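Local atomic coordinates of cysteine protease (PDB entry 3OIS), a protein that probably cleaves peptide bonds as a papain-family cysteine protease and also binds the nucleotide uridine-5'-diphosphate. Residues Tyr35-Asp41 against Ser122-Arg127; Ile75-Asn81 against Arg104-Tyr108; Asn110-Glu115 against Asp128-Val132; Pro203-Ser209 against Leu279-Val285. All coordinates share one frame; numbering follows the deposited sequence. Where two conformers were deposited one is given.

Interaction 1: Tyr35-Asp41 against Ser122-Arg127; sequences YIPDIAD and SGAMIR. With UDP (uridine-5'-diphosphate), chain E.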
# COMPACT_ATOMS: atom_id res chain seq x y z
N TYR A 35 -8.11 1.70 -1.20
CA TYR A 35 -7.54 1.74 -2.54
C TYR A 35 -8.65 2.05 -3.57
O TYR A 35 -9.67 1.40 -3.58
CB TYR A 35 -6.94 0.34 -2.83
CG TYR A 35 -6.74 -0.02 -4.29
CD1 TYR A 35 -5.80 0.66 -5.12
CD2 TYR A 35 -7.50 -1.04 -4.86
CE1 TYR A 35 -5.59 0.27 -6.50
CE2 TYR A 35 -7.30 -1.41 -6.24
CZ TYR A 35 -6.37 -0.75 -7.03
OH TYR A 35 -6.19 -1.20 -8.38
N ILE A 36 -8.38 3.02 -4.44
CA ILE A 36 -9.24 3.29 -5.61
C ILE A 36 -8.37 2.99 -6.82
O ILE A 36 -7.18 3.39 -6.82
CB ILE A 36 -9.53 4.80 -5.66
CG1 ILE A 36 -10.27 5.42 -4.39
CG2 ILE A 36 -10.42 5.06 -6.99
CD1 ILE A 36 -10.32 7.12 -4.32
N PRO A 37 -8.86 2.25 -7.82
CA PRO A 37 -8.02 1.97 -8.98
C PRO A 37 -7.47 3.23 -9.62
O PRO A 37 -8.14 4.24 -9.73
CB PRO A 37 -8.99 1.23 -9.94
CG PRO A 37 -10.00 0.59 -8.95
CD PRO A 37 -10.23 1.74 -7.99
N ASP A 38 -6.22 3.16 -10.09
CA ASP A 38 -5.57 4.31 -10.72
C ASP A 38 -6.31 4.62 -12.04
O ASP A 38 -6.52 3.71 -12.83
CB ASP A 38 -4.14 3.94 -11.21
CG ASP A 38 -3.06 3.98 -10.14
OD1 ASP A 38 -3.30 4.47 -9.03
OD2 ASP A 38 -1.90 3.58 -10.52
N ILE A 39 -6.47 5.90 -12.32
CA ILE A 39 -6.74 6.38 -13.75
C ILE A 39 -5.45 6.05 -14.51
O ILE A 39 -4.34 6.29 -13.99
CB ILE A 39 -7.07 7.89 -13.82
CG1 ILE A 39 -7.33 8.32 -15.28
CG2 ILE A 39 -5.97 8.79 -13.18
CD1 ILE A 39 -7.76 9.82 -15.40
N ALA A 40 -5.58 5.48 -15.73
CA ALA A 40 -4.38 5.17 -16.50
C ALA A 40 -3.76 6.42 -17.12
O ALA A 40 -4.50 7.37 -17.46
CB ALA A 40 -4.70 4.18 -17.59
N ASP A 41 -2.44 6.43 -17.22
CA ASP A 41 -1.72 7.49 -17.85
C ASP A 41 -0.70 6.78 -18.79
O ASP A 41 0.15 6.06 -18.31
CB ASP A 41 -1.04 8.39 -16.78
CG ASP A 41 -0.33 9.66 -17.33
OD1 ASP A 41 0.05 9.75 -18.50
OD2 ASP A 41 -0.17 10.59 -16.54
N SER A 122 -12.02 9.24 1.78
CA SER A 122 -12.32 8.86 0.44
C SER A 122 -11.47 7.72 -0.05
O SER A 122 -11.73 7.17 -1.11
CB SER A 122 -12.13 10.08 -0.46
OG SER A 122 -10.77 10.49 -0.36
N GLY A 123 -10.37 7.41 0.67
CA GLY A 123 -9.35 6.51 0.08
C GLY A 123 -8.56 7.30 -1.00
O GLY A 123 -8.66 8.56 -1.04
N ALA A 124 -7.75 6.61 -1.80
CA ALA A 124 -6.84 7.25 -2.72
C ALA A 124 -6.32 6.25 -3.77
O ALA A 124 -6.35 5.00 -3.56
CB ALA A 124 -5.62 7.87 -1.89
N MET A 125 -5.84 6.79 -4.89
CA MET A 125 -5.17 6.00 -5.90
C MET A 125 -3.70 5.94 -5.50
O MET A 125 -3.12 6.91 -5.02
CB MET A 125 -5.29 6.69 -7.28
CG MET A 125 -6.74 6.76 -7.75
SD MET A 125 -6.70 7.76 -9.33
CE MET A 125 -8.46 7.62 -9.73
N ILE A 126 -3.13 4.76 -5.65
CA ILE A 126 -1.65 4.58 -5.47
C ILE A 126 -0.84 5.60 -6.23
O ILE A 126 0.11 6.24 -5.65
CB ILE A 126 -1.22 3.15 -5.84
CG1 ILE A 126 -1.98 2.23 -4.86
CG2 ILE A 126 0.36 3.05 -5.63
CD1 ILE A 126 -1.83 0.80 -5.29
N ARG A 127 -1.26 5.87 -7.46
CA ARG A 127 -0.49 6.77 -8.28
C ARG A 127 -0.45 8.18 -7.66
O ARG A 127 0.53 8.95 -7.87
CB ARG A 127 -1.00 6.82 -9.72
CG ARG A 127 -2.38 7.61 -9.89
CD ARG A 127 -2.87 7.69 -11.39
NE ARG A 127 -1.75 8.24 -12.05
CZ ARG A 127 -1.01 7.65 -13.00
NH1 ARG A 127 -1.43 6.54 -13.69
NH2 ARG A 127 0.14 8.25 -13.33
N1 UDP E . 6.06 9.46 -14.55
C2 UDP E . 6.32 8.18 -14.16
N3 UDP E . 7.43 7.96 -13.34
C4 UDP E . 8.22 8.98 -12.94
C5 UDP E . 7.98 10.30 -13.37
C6 UDP E . 6.81 10.51 -14.10
O2 UDP E . 5.64 7.25 -14.47
O4 UDP E . 9.26 8.66 -12.27
C1' UDP E . 4.93 9.62 -15.53
C2' UDP E . 3.55 9.46 -14.92
O2' UDP E . 2.73 8.99 -15.99
C3' UDP E . 3.25 10.88 -14.65
C4' UDP E . 3.80 11.58 -15.92
O4' UDP E . 5.02 10.88 -16.21
O3' UDP E . 1.83 11.01 -14.61
C5' UDP E . 3.99 13.08 -15.67
O5' UDP E . 4.97 13.20 -14.64
PA UDP E . 5.74 14.48 -14.33
O1A UDP E . 6.38 14.49 -13.00
O2A UDP E . 6.62 14.87 -15.46
O3A UDP E . 4.47 15.50 -14.31
PB UDP E . 4.24 17.02 -13.80
O1B UDP E . 3.64 17.75 -14.91
O2B UDP E . 3.40 16.86 -12.63
O3B UDP E . 5.50 17.70 -13.37
O HOH W 1 -4.48 2.99 -7.21
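A thioether sulfur stands in for a carbonyl here: the backbone N of Ile39 points at Met125 SD over 3.5 Å, a weak but straight hydrogen bond. Met125 can serve because its unbranched chain runs extended, crossing Ile36 and Ile39, with its methyl CE against Pro37 O. Where the chains start side by side, Ile36 N donates to Ala124 O at 3.0 Å, a short parallel pairing. Beyond it Asp38 OD1 takes the amide of Arg127 directly, at 2.9 Å on the syn side of the carboxylate. A water donates to Asp38 OD1 and to Ile36 O and accepts from Ile126 N. Arg127 CB rests on the Asp38 carboxylate; CG, in the crowded position between N and carbonyl carbon (chi1 74°), starts the chain on the course that brings NH1 to Ile39 O at 2.9 Å. Asp41 lies only at long salt-bridge range from Arg127 NH2, well out of the guanidinium plane; Asp41 OD2 is in a salt bridge with Arg43 and accepts from UDP O3' at 2.8 Å. Asp44 completes the hold on Arg127. Segment 35-41 lies beside helix 126-135 and is bonded to strand 280-287, Asp282 taking Tyr35 OH and Trp284 NE1 joining Arg186 on Asp38 OD2.

Interaction 2: Ile75-Asn81 against Arg104-Tyr108; sequences IGSCTAN and RLFIY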
# COMPACT_ATOMS: atom_id res chain seq x y z
N ILE A 75 -9.53 4.16 9.32
CA ILE A 75 -9.63 5.03 8.14
C ILE A 75 -9.11 4.33 6.86
O ILE A 75 -8.49 3.24 6.90
CB ILE A 75 -8.88 6.36 8.43
CG1 ILE A 75 -7.34 6.15 8.66
CG2 ILE A 75 -9.66 7.20 9.46
CD1 ILE A 75 -6.56 7.58 8.76
N GLY A 76 -9.26 5.03 5.71
CA GLY A 76 -9.01 4.42 4.37
C GLY A 76 -7.63 4.74 3.83
O GLY A 76 -7.47 5.21 2.66
N SER A 77 -6.63 4.54 4.71
CA SER A 77 -5.31 5.02 4.44
C SER A 77 -4.38 3.93 3.92
O SER A 77 -3.16 4.08 4.02
CB SER A 77 -4.77 5.72 5.72
OG SER A 77 -4.69 4.73 6.75
N CYS A 78 -4.94 2.85 3.38
CA CYS A 78 -4.07 1.69 3.01
C CYS A 78 -2.98 2.11 2.01
O CYS A 78 -1.81 1.61 2.13
CB CYS A 78 -4.81 0.47 2.41
SG CYS A 78 -5.74 0.94 0.90
N THR A 79 -3.31 2.95 1.00
CA THR A 79 -2.29 3.34 0.05
C THR A 79 -1.15 4.04 0.80
O THR A 79 0.01 3.80 0.45
CB THR A 79 -2.79 4.19 -1.12
OG1 THR A 79 -3.23 5.46 -0.60
CG2 THR A 79 -3.95 3.47 -1.80
N ALA A 80 -1.41 4.90 1.81
CA ALA A 80 -0.34 5.61 2.51
C ALA A 80 0.45 4.66 3.39
O ALA A 80 1.68 4.91 3.65
CB ALA A 80 -0.95 6.63 3.37
N ASN A 81 -0.23 3.64 3.90
CA ASN A 81 0.46 2.61 4.72
C ASN A 81 1.41 1.74 3.92
O ASN A 81 2.59 1.52 4.34
CB ASN A 81 -0.54 1.74 5.49
CG ASN A 81 -1.11 2.43 6.69
OD1 ASN A 81 -1.91 3.43 6.56
ND2 ASN A 81 -0.75 1.97 7.85
N ARG A 104 2.16 8.69 7.66
CA ARG A 104 1.08 8.14 6.81
C ARG A 104 -0.01 9.16 6.60
O ARG A 104 -0.54 9.27 5.49
CB ARG A 104 0.52 6.90 7.48
CG ARG A 104 1.55 5.69 7.32
CD ARG A 104 1.15 4.54 8.27
NE ARG A 104 1.25 4.86 9.71
CZ ARG A 104 0.56 4.30 10.71
NH1 ARG A 104 -0.38 3.37 10.50
NH2 ARG A 104 0.82 4.74 11.99
N LEU A 105 -0.31 9.97 7.63
CA LEU A 105 -1.38 10.97 7.42
C LEU A 105 -0.89 12.10 6.53
O LEU A 105 -1.67 12.66 5.82
CB LEU A 105 -1.84 11.60 8.73
CG LEU A 105 -2.69 10.67 9.61
CD1 LEU A 105 -3.23 11.52 10.78
CD2 LEU A 105 -3.88 10.09 8.80
N PHE A 106 0.44 12.41 6.58
CA PHE A 106 0.95 13.40 5.62
C PHE A 106 0.69 12.89 4.15
O PHE A 106 0.29 13.66 3.23
CB PHE A 106 2.47 13.59 5.78
CG PHE A 106 3.05 14.63 4.86
CD1 PHE A 106 3.08 15.98 5.26
CD2 PHE A 106 3.57 14.27 3.59
CE1 PHE A 106 3.61 16.91 4.42
CE2 PHE A 106 4.09 15.24 2.72
CZ PHE A 106 4.09 16.59 3.18
N ILE A 107 0.98 11.64 3.89
CA ILE A 107 0.71 11.11 2.56
C ILE A 107 -0.78 11.19 2.27
O ILE A 107 -1.14 11.66 1.21
CB ILE A 107 1.27 9.71 2.34
CG1 ILE A 107 2.83 9.70 2.47
CG2 ILE A 107 0.88 9.06 0.95
CD1 ILE A 107 3.30 8.32 2.68
N TYR A 108 -1.60 10.69 3.18
CA TYR A 108 -3.06 10.55 2.95
C TYR A 108 -3.71 11.93 2.77
O TYR A 108 -4.61 12.08 1.97
CB TYR A 108 -3.72 9.71 4.07
CG TYR A 108 -5.18 9.32 3.82
CD1 TYR A 108 -5.59 8.88 2.51
CD2 TYR A 108 -6.10 9.30 4.88
CE1 TYR A 108 -6.94 8.47 2.31
CE2 TYR A 108 -7.46 8.97 4.69
CZ TYR A 108 -7.85 8.57 3.37
OH TYR A 108 -9.15 8.19 3.24
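Ser77 and Tyr108 meet with the serine CA over the centre of the phenol ring, 4.2 Å from its centroid and 4° off the normal, a CH-pi contact. With CG trans to the backbone N (chi1 -171°), the ring reaches back along the 75-77 loop, and its CE1 comes within 3.3 Å of Gly76 O. Glycine suits that place, since its CA carries no side chain to press on the phenol oxygen. Next to the ring, Ala80 sets its small CB against Arg104 O at 3.4 Å and against Ile107 CG2 at 3.9 Å, letting the two helices come close enough for Ala80 and Arg104 to have CA atoms 5.2 Å apart. Ile75 CD1 and Leu105 CD2 touch at 3.7 Å, their chains crossing at about a right angle. In the papain fold a long helix carries the catalytic cysteine at its N-terminus, and helix 78-93, opening with Cys78 after the inverse gamma turn at Gly76, is consistent with it. Further out, Asp121 receives both Tyr108 OH and Gly76 N, fixing ring and turn together. Ser77 OG is hydrogen-bonded to Tyr146, whose ring also makes a cation-pi contact with Arg104, while Glu141 forms a salt bridge with that guanidinium.

Interaction 3: Asn110-Glu115 against Asp128-Val132; sequences NERKIE and DGIKV. With UDP (uridine-5'-diphosphate), chain E.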
# COMPACT_ATOMS: atom_id res chain seq x y z
N ASN A 110 -2.30 14.72 1.57
CA ASN A 110 -1.96 15.22 0.30
C ASN A 110 -2.54 14.43 -0.86
O ASN A 110 -2.85 15.02 -1.90
CB ASN A 110 -0.43 15.43 0.23
CG ASN A 110 -0.02 16.62 1.13
OD1 ASN A 110 -0.41 17.74 0.89
ND2 ASN A 110 0.72 16.34 2.18
N GLU A 111 -2.71 13.11 -0.72
CA GLU A 111 -3.39 12.37 -1.79
C GLU A 111 -4.79 12.95 -2.02
O GLU A 111 -5.20 13.08 -3.13
CB GLU A 111 -3.60 10.89 -1.41
CG GLU A 111 -2.33 10.09 -1.41
CD GLU A 111 -2.50 8.70 -0.79
OE1 GLU A 111 -3.09 8.58 0.29
OE2 GLU A 111 -2.06 7.74 -1.49
N ARG A 112 -5.49 13.34 -0.97
CA ARG A 112 -6.91 13.77 -1.08
C ARG A 112 -6.99 15.26 -1.56
O ARG A 112 -8.05 15.73 -1.82
CB ARG A 112 -7.62 13.56 0.23
CG ARG A 112 -7.87 11.96 0.31
CD ARG A 112 -8.59 11.61 1.60
NE ARG A 112 -7.60 11.90 2.60
CZ ARG A 112 -7.86 12.50 3.71
NH1 ARG A 112 -9.13 12.81 4.02
NH2 ARG A 112 -6.84 12.72 4.52
N LYS A 113 -5.85 15.94 -1.66
CA LYS A 113 -5.76 17.23 -2.42
C LYS A 113 -5.80 16.99 -3.90
O LYS A 113 -6.18 17.91 -4.67
CB LYS A 113 -4.45 17.98 -2.07
CG LYS A 113 -4.39 18.39 -0.56
CD LYS A 113 -5.47 19.39 -0.10
CE LYS A 113 -5.26 20.78 -0.67
NZ LYS A 113 -6.51 21.66 -0.42
N ILE A 114 -5.39 15.82 -4.37
CA ILE A 114 -5.41 15.50 -5.78
C ILE A 114 -6.77 14.90 -6.23
O ILE A 114 -7.40 15.37 -7.23
CB ILE A 114 -4.28 14.45 -6.16
CG1 ILE A 114 -2.94 15.12 -5.83
CG2 ILE A 114 -4.33 14.21 -7.62
CD1 ILE A 114 -1.73 14.13 -5.81
N GLU A 115 -7.20 13.89 -5.47
CA GLU A 115 -8.43 13.16 -5.77
C GLU A 115 -9.09 12.76 -4.43
O GLU A 115 -8.39 12.25 -3.54
CB GLU A 115 -8.00 11.93 -6.59
CG GLU A 115 -9.16 10.94 -6.89
CD GLU A 115 -9.83 11.17 -8.23
OE1 GLU A 115 -9.20 11.67 -9.20
OE2 GLU A 115 -10.98 10.69 -8.40
N ASP A 128 -1.47 8.54 -6.91
CA ASP A 128 -1.51 9.86 -6.28
C ASP A 128 -0.65 9.90 -4.99
O ASP A 128 0.03 10.87 -4.73
CB ASP A 128 -2.97 10.23 -5.93
CG ASP A 128 -3.77 10.56 -7.17
OD1 ASP A 128 -3.12 10.84 -8.23
OD2 ASP A 128 -5.02 10.56 -7.09
N GLY A 129 -0.63 8.78 -4.25
CA GLY A 129 0.33 8.68 -3.12
C GLY A 129 1.75 8.80 -3.67
O GLY A 129 2.58 9.42 -3.05
N ILE A 130 2.02 8.14 -4.80
CA ILE A 130 3.34 8.24 -5.44
C ILE A 130 3.67 9.66 -5.92
O ILE A 130 4.75 10.16 -5.70
CB ILE A 130 3.44 7.20 -6.53
CG1 ILE A 130 3.53 5.83 -5.87
CG2 ILE A 130 4.75 7.36 -7.38
CD1 ILE A 130 3.40 4.70 -6.97
N LYS A 131 2.70 10.34 -6.50
CA LYS A 131 2.88 11.74 -6.83
C LYS A 131 3.26 12.61 -5.61
O LYS A 131 4.15 13.47 -5.74
CB LYS A 131 1.62 12.29 -7.46
CG LYS A 131 1.91 13.63 -8.22
CD LYS A 131 2.25 13.43 -9.68
CE LYS A 131 2.49 14.72 -10.34
NZ LYS A 131 3.05 14.39 -11.65
N VAL A 132 2.58 12.44 -4.47
CA VAL A 132 2.93 13.10 -3.23
C VAL A 132 4.39 12.81 -2.87
O VAL A 132 5.16 13.72 -2.68
CB VAL A 132 2.05 12.65 -2.04
CG1 VAL A 132 2.52 13.27 -0.75
CG2 VAL A 132 0.56 13.00 -2.31
N1 UDP E . 6.06 9.46 -14.55
C2 UDP E . 6.32 8.18 -14.16
N3 UDP E . 7.43 7.96 -13.34
C4 UDP E . 8.22 8.98 -12.94
C5 UDP E . 7.98 10.30 -13.37
C6 UDP E . 6.81 10.51 -14.10
O2 UDP E . 5.64 7.25 -14.47
O4 UDP E . 9.26 8.66 -12.27
C1' UDP E . 4.93 9.62 -15.53
C2' UDP E . 3.55 9.46 -14.92
O2' UDP E . 2.73 8.99 -15.99
C3' UDP E . 3.25 10.88 -14.65
C4' UDP E . 3.80 11.58 -15.92
O4' UDP E . 5.02 10.88 -16.21
O3' UDP E . 1.83 11.01 -14.61
C5' UDP E . 3.99 13.08 -15.67
O5' UDP E . 4.97 13.20 -14.64
PA UDP E . 5.74 14.48 -14.33
O1A UDP E . 6.38 14.49 -13.00
O2A UDP E . 6.62 14.87 -15.46
O3A UDP E . 4.47 15.50 -14.31
PB UDP E . 4.24 17.02 -13.80
O1B UDP E . 3.64 17.75 -14.91
O2B UDP E . 3.40 16.86 -12.63
O3B UDP E . 5.50 17.70 -13.37
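Glu111 and Gly129 make the tight side of this helix crossing. The glutamate chain, extended beyond CG (chi2 169°), lies across the neighbouring helix so that OE2 comes to 3.0 Å from Gly129 CA, and CG to 3.5 Å from the same atom. Glycine, with no side chain, suits this close approach. It does not make a bond to the Gly129 amide, whose angle is poor; OE2 is instead hydrogen-bonded to Thr79 of helix 78-93. Val132 packs alongside with CG2, 3.6 Å from Glu111 N and 3.7 Å from Asn110 CB, a compact branched residue suited to the wedge between segments whose axes approach to 8.7 Å at 117°. Asn110 itself turns its amide to Tyr173 and to Phe106 O.

Toward solvent the fit slackens. Ile114, exposed, and Glu115, partly so, cover the buried Asp128: Ile114 CG2 rests 3.6 Å from Asp128 OD1, its CD1 a looser 4.3 Å from Val132 CG2, and Glu115 offers just its CB to Asp128 OD2. Lys131 shares little with 110-115: its aliphatic base passes Ile114 and its chain then leads off, NZ donating to UDP O2B at 2.7 Å. The two segments thus meet through van der Waals contacts, carboxylate oxygens resting on carbon as well as apolar groups, while Glu115 and Asp128 carry like charges near one another, which would probably raise their proton affinity somewhat.

Interaction 4: Pro203-Ser209 against Leu279-Val285; sequences PFVFGFS and LADDFWV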
# COMPACT_ATOMS: atom_id res chain seq x y z
N PRO A 203 10.78 -4.41 -3.18
CA PRO A 203 9.34 -4.64 -2.92
C PRO A 203 8.50 -3.82 -3.91
O PRO A 203 8.98 -2.82 -4.46
CB PRO A 203 9.14 -4.00 -1.55
CG PRO A 203 10.37 -4.01 -0.97
CD PRO A 203 11.32 -3.55 -2.13
N PHE A 204 7.20 -4.19 -4.00
CA PHE A 204 6.30 -3.34 -4.81
C PHE A 204 4.98 -3.20 -4.08
O PHE A 204 4.65 -4.02 -3.22
CB PHE A 204 6.11 -4.00 -6.22
CG PHE A 204 5.59 -5.39 -6.19
CD1 PHE A 204 4.21 -5.65 -6.12
CD2 PHE A 204 6.45 -6.47 -6.38
CE1 PHE A 204 3.74 -6.96 -6.07
CE2 PHE A 204 5.93 -7.83 -6.40
CZ PHE A 204 4.57 -8.03 -6.28
N VAL A 205 4.28 -2.12 -4.39
CA VAL A 205 2.94 -1.91 -3.84
C VAL A 205 1.96 -2.23 -4.92
O VAL A 205 2.29 -2.09 -6.10
CB VAL A 205 2.66 -0.46 -3.38
CG1 VAL A 205 3.48 -0.14 -2.13
CG2 VAL A 205 2.86 0.52 -4.53
N PHE A 206 0.80 -2.75 -4.50
CA PHE A 206 -0.28 -2.99 -5.44
C PHE A 206 -1.59 -2.99 -4.75
O PHE A 206 -1.66 -2.94 -3.52
CB PHE A 206 -0.08 -4.31 -6.18
CG PHE A 206 -0.31 -5.53 -5.33
CD1 PHE A 206 0.68 -5.93 -4.38
CD2 PHE A 206 -1.49 -6.24 -5.43
CE1 PHE A 206 0.45 -7.11 -3.59
CE2 PHE A 206 -1.77 -7.38 -4.65
CZ PHE A 206 -0.79 -7.86 -3.74
N GLY A 207 -2.66 -2.97 -5.56
CA GLY A 207 -4.03 -2.84 -5.08
C GLY A 207 -4.76 -4.14 -5.36
O GLY A 207 -4.46 -4.87 -6.34
N PHE A 208 -5.72 -4.52 -4.56
CA PHE A 208 -6.48 -5.67 -4.93
C PHE A 208 -7.92 -5.62 -4.37
O PHE A 208 -8.21 -4.90 -3.37
CB PHE A 208 -5.76 -6.98 -4.49
CG PHE A 208 -5.58 -7.16 -2.99
CD1 PHE A 208 -4.53 -6.50 -2.28
CD2 PHE A 208 -6.42 -8.04 -2.29
CE1 PHE A 208 -4.33 -6.79 -0.89
CE2 PHE A 208 -6.22 -8.32 -0.91
CZ PHE A 208 -5.21 -7.66 -0.21
N SER A 209 -8.80 -6.42 -4.95
CA SER A 209 -10.15 -6.53 -4.38
C SER A 209 -10.15 -7.52 -3.26
O SER A 209 -9.61 -8.64 -3.43
CB SER A 209 -11.14 -6.97 -5.46
OG SER A 209 -11.27 -5.89 -6.39
N LEU A 279 -8.64 -9.18 -10.16
CA LEU A 279 -8.45 -9.27 -8.71
C LEU A 279 -7.38 -8.33 -8.19
O LEU A 279 -7.48 -7.89 -7.05
CB LEU A 279 -8.03 -10.70 -8.26
CG LEU A 279 -9.16 -11.73 -8.36
CD1 LEU A 279 -8.61 -13.14 -8.06
CD2 LEU A 279 -10.25 -11.44 -7.40
N ALA A 280 -6.34 -8.07 -8.98
CA ALA A 280 -5.27 -7.18 -8.48
C ALA A 280 -4.86 -6.25 -9.59
O ALA A 280 -5.06 -6.59 -10.76
CB ALA A 280 -4.09 -8.06 -7.96
N ASP A 281 -4.28 -5.11 -9.31
CA ASP A 281 -3.85 -4.22 -10.35
C ASP A 281 -2.90 -3.19 -9.72
O ASP A 281 -2.66 -3.21 -8.52
CB ASP A 281 -5.09 -3.56 -10.92
CG ASP A 281 -4.86 -2.81 -12.22
OD1 ASP A 281 -5.89 -2.16 -12.61
OD2 ASP A 281 -3.81 -2.90 -12.87
N ASP A 282 -2.33 -2.28 -10.51
CA ASP A 282 -1.63 -1.09 -10.04
C ASP A 282 -0.41 -1.46 -9.20
O ASP A 282 -0.24 -1.01 -8.06
CB ASP A 282 -2.58 -0.05 -9.35
CG ASP A 282 -3.68 0.42 -10.31
OD1 ASP A 282 -3.35 0.59 -11.53
OD2 ASP A 282 -4.88 0.41 -9.91
N PHE A 283 0.43 -2.24 -9.84
CA PHE A 283 1.72 -2.69 -9.26
C PHE A 283 2.76 -1.61 -9.54
O PHE A 283 3.00 -1.31 -10.71
CB PHE A 283 2.16 -3.96 -10.00
CG PHE A 283 1.22 -5.14 -9.81
CD1 PHE A 283 1.36 -5.98 -8.72
CD2 PHE A 283 0.10 -5.29 -10.62
CE1 PHE A 283 0.50 -6.98 -8.46
CE2 PHE A 283 -0.84 -6.35 -10.37
CZ PHE A 283 -0.61 -7.23 -9.32
N TRP A 284 3.37 -1.03 -8.52
CA TRP A 284 4.33 0.12 -8.66
C TRP A 284 5.54 -0.11 -7.79
O TRP A 284 5.42 -0.65 -6.64
CB TRP A 284 3.76 1.39 -8.10
CG TRP A 284 2.69 2.02 -8.99
CD1 TRP A 284 1.36 1.98 -8.78
CD2 TRP A 284 2.93 2.90 -10.12
NE1 TRP A 284 0.70 2.79 -9.76
CE2 TRP A 284 1.66 3.36 -10.55
CE3 TRP A 284 4.09 3.40 -10.75
CZ2 TRP A 284 1.53 4.25 -11.64
CZ3 TRP A 284 3.96 4.25 -11.88
CH2 TRP A 284 2.69 4.65 -12.29
N VAL A 285 6.67 0.35 -8.33
CA VAL A 285 8.00 0.37 -7.63
C VAL A 285 8.44 1.80 -7.52
O VAL A 285 8.31 2.57 -8.49
CB VAL A 285 9.07 -0.36 -8.44
CG1 VAL A 285 10.40 -0.47 -7.63
CG2 VAL A 285 8.59 -1.69 -8.82
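Val205 and Trp284 exchange two nearly straight backbone bonds, Val205 N to Trp284 O and Trp284 N to Val205 O, both 2.9 Å, forming an antiparallel hydrogen-bonded pair. Gly207 and Asp281 make a second such pair, Gly207 N to Asp281 O and Asp281 N to Gly207 O both 3.0 Å. Ser209 N adds a bond to Leu279 O. Between the two pairs the register slips by one residue: a beta bulge, in which Asp282 takes a left-handed backbone conformation (phi 62°, psi 56°). Asp282 O faces Phe206 CA in a CA-H...O contact. The Asp282 carboxylate turns to Arg186 and Tyr35, a reason for an acid at the bulge.

Packing on one side is aromatic. Phe283 lies beside Phe206, the planes 11° apart but slid so that the rings barely overlap, and Phe283 CD1 meets Phe206 CB at 3.4 Å. Phe204 approaches at the edge of the same Phe283 ring, CE1 to CD1 3.7 Å, in an oblique pairing that closes a cluster of three flat, apolar side chains. Ala280, small, lets Phe206 CD2 come to 4.1 Å and Phe208 CB to 4.0 Å from its CB. On the other face Val205 packs on Trp284. Within the antiparallel sheet, strand 204-211 also pairs with strand 233-245, and strand 280-287 with strand 183-186; helices 78-93 and 126-135 cover the face carrying Val205 and Trp284.

Overall arrangement
Helix 126-135 is shared by interactions 1 and 3, and its residues also touch Trp284 of interaction 4. Interactions 2 and 3 both use helix 104-114 and join where Thr79 OG1 meets Glu111 OE2 at 2.7 Å. The centres of interactions 1 and 3 are 9 Å apart, and both reach UDP, one through Asp41, the other through Lys131. Interaction 1 connects to the sheet of interaction 4 by Tyr35 OH to Asp282 OD2 at 2.6 Å and Asp38 OD2 to Trp284 NE1 at 2.8 Å, and to interaction 2 by Gly123 N to Tyr108 OH at 2.9 Å. The Trp284 side chain, which packs on Ile130, is about 4 Å from UDP, whereas interactions 2 and 4 do not touch.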